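Local coordinates for oxidoreductase, Gfo/Idh/MocA family (Vibrio cholerae, PDB 1XEA), which probably acts as an NAD(P)-dependent oxidoreductase of the Gfo/Idh/MocA family, binding its dinucleotide through a Rossmann-fold domain, at residues Phe83-Gly87 with His113-Leu117. Sequence-based numbering, arbitrary orientation.
Sequences FLHLG and HHQPL
The carbonyl oxygen Leu84 O, near the end of helix 76-85, lies against His113, the first residue after helix 100-112 to leave helical geometry, whose CB is 3.4 Å from that oxygen. The setting is the Rossmann fold: each of the two helices links one strand of the parallel sheet to the next in the chain, and here the C-terminal end of the first packs against the loop leading from the second into strand 117-120. Gly87 closes the first helix in a Schellman motif; its phi of 67° comes easily to a residue without a side chain. Gln115 lies against the backbone of this glycine, with CG 3.5 Å from Gly87 CA and CD 3.4 Å from Gly87 C. The bend at chi2 (-55°) lays the glutamine amide alongside the Gly87 carbonyl group, while its side chain also touches Pro89.

Next to this, the flat ring of His113 offers a face to His85 CA, which sits over it in a CH-pi contact, 3.8 Å from the centroid. The His85 ring, with CG anti to its backbone nitrogen (chi1 176°), slants across the same imidazole, centroids 4.6 Å apart. Deeper in, the contact turns apolar: the branched side chain of Leu84 touches Thr90 and Ala110, that of Leu117 also touches Thr90, and Leu84 CD1 approaches Leu117 CD2 at 4.3 Å.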
loop_
_atom_site.group_PDB
_atom_site.type_symbol
_atom_site.label_atom_id
_atom_site.label_comp_id
_atom_site.label_asym_id
_atom_site.label_seq_id
_atom_site.Cartn_x
_atom_site.Cartn_y
_atom_site.Cartn_z
ATOM N N PHE A 83 37.816 -30.916 5.984
ATOM C CA PHE A 83 36.833 -31.801 6.586
ATOM C C PHE A 83 36.206 -32.733 5.569
ATOM O O PHE A 83 35.713 -33.803 5.924
ATOM C CB PHE A 83 35.752 -30.994 7.292
ATOM C CG PHE A 83 36.289 -30.072 8.338
ATOM C CD1 PHE A 83 36.726 -28.798 7.999
ATOM C CD2 PHE A 83 36.382 -30.485 9.662
ATOM C CE1 PHE A 83 37.245 -27.947 8.964
ATOM C CE2 PHE A 83 36.901 -29.642 10.634
ATOM C CZ PHE A 83 37.332 -28.369 10.285
ATOM N N LEU A 84 36.223 -32.331 4.303
ATOM C CA LEU A 84 35.659 -33.176 3.265
ATOM C C LEU A 84 36.498 -34.435 3.129
ATOM O O LEU A 84 35.966 -35.526 2.898
ATOM C CB LEU A 84 35.607 -32.434 1.935
ATOM C CG LEU A 84 34.448 -31.454 1.822
ATOM C CD1 LEU A 84 34.536 -30.755 0.481
ATOM C CD2 LEU A 84 33.124 -32.196 1.948
ATOM N N HIS A 85 37.812 -34.291 3.276
ATOM C CA HIS A 85 38.697 -35.435 3.177
ATOM C C HIS A 85 38.558 -36.310 4.428
ATOM O O HIS A 85 38.539 -37.545 4.347
ATOM C CB HIS A 85 40.140 -34.968 2.989
ATOM C CG HIS A 85 41.130 -36.088 2.985
ATOM N ND1 HIS A 85 40.776 -37.400 2.744
ATOM C CD2 HIS A 85 42.456 -36.104 3.255
ATOM C CE1 HIS A 85 41.838 -38.174 2.875
ATOM N NE2 HIS A 85 42.872 -37.411 3.185
ATOM N N LEU A 86 38.454 -35.663 5.585
ATOM C CA LEU A 86 38.290 -36.373 6.847
ATOM C C LEU A 86 36.943 -37.094 6.867
ATOM O O LEU A 86 36.594 -37.746 7.852
ATOM C CB LEU A 86 38.344 -35.390 8.011
ATOM C CG LEU A 86 39.646 -34.607 8.130
ATOM C CD1 LEU A 86 39.464 -33.420 9.068
ATOM C CD2 LEU A 86 40.739 -35.533 8.628
ATOM N N GLY A 87 36.186 -36.954 5.781
ATOM C CA GLY A 87 34.886 -37.598 5.679
ATOM C C GLY A 87 33.831 -37.068 6.636
ATOM O O GLY A 87 33.262 -37.815 7.436
ATOM N N HIS A 113 34.948 -38.871 -1.394
ATOM C CA HIS A 113 34.786 -39.299 -0.007
ATOM C C HIS A 113 33.331 -39.550 0.370
ATOM O O HIS A 113 33.010 -39.834 1.528
ATOM C CB HIS A 113 35.429 -38.270 0.922
ATOM C CG HIS A 113 36.917 -38.186 0.770
ATOM N ND1 HIS A 113 37.760 -39.221 1.115
ATOM C CD2 HIS A 113 37.711 -37.206 0.276
ATOM C CE1 HIS A 113 39.007 -38.883 0.839
ATOM N NE2 HIS A 113 39.005 -37.665 0.329
ATOM N N HIS A 114 32.460 -39.473 -0.632
ATOM C CA HIS A 114 31.033 -39.702 -0.446
ATOM C C HIS A 114 30.458 -38.850 0.694
ATOM O O HIS A 114 29.622 -39.305 1.476
ATOM C CB HIS A 114 30.775 -41.197 -0.181
ATOM C CG HIS A 114 31.206 -42.103 -1.298
ATOM N ND1 HIS A 114 30.700 -42.008 -2.578
ATOM C CD2 HIS A 114 32.087 -43.134 -1.320
ATOM C CE1 HIS A 114 31.250 -42.938 -3.339
ATOM N NE2 HIS A 114 32.095 -43.635 -2.600
ATOM N N GLN A 115 30.910 -37.609 0.790
ATOM C CA GLN A 115 30.400 -36.733 1.823
ATOM C C GLN A 115 29.506 -35.666 1.209
ATOM O O GLN A 115 29.624 -35.342 0.028
ATOM C CB GLN A 115 31.548 -36.096 2.595
ATOM C CG GLN A 115 32.229 -37.070 3.518
ATOM C CD GLN A 115 31.246 -37.718 4.465
ATOM O OE1 GLN A 115 30.437 -37.036 5.093
ATOM N NE2 GLN A 115 31.306 -39.037 4.574
ATOM N N PRO A 116 28.569 -35.129 1.998
ATOM C CA PRO A 116 27.664 -34.096 1.507
ATOM C C PRO A 116 28.265 -32.720 1.755
ATOM O O PRO A 116 28.805 -32.448 2.831
ATOM C CB PRO A 116 26.415 -34.336 2.333
ATOM C CG PRO A 116 27.001 -34.659 3.661
ATOM C CD PRO A 116 28.115 -35.627 3.309
ATOM N N LEU A 117 28.175 -31.873 0.738
ATOM C CA LEU A 117 28.669 -30.510 0.790
ATOM C C LEU A 117 27.471 -29.609 0.504
ATOM O O LEU A 117 27.004 -29.510 -0.630
ATOM C CB LEU A 117 29.749 -30.304 -0.267
ATOM C CG LEU A 117 30.285 -28.881 -0.435
ATOM C CD1 LEU A 117 30.937 -28.395 0.858
ATOM C CD2 LEU A 117 31.290 -28.871 -1.573
#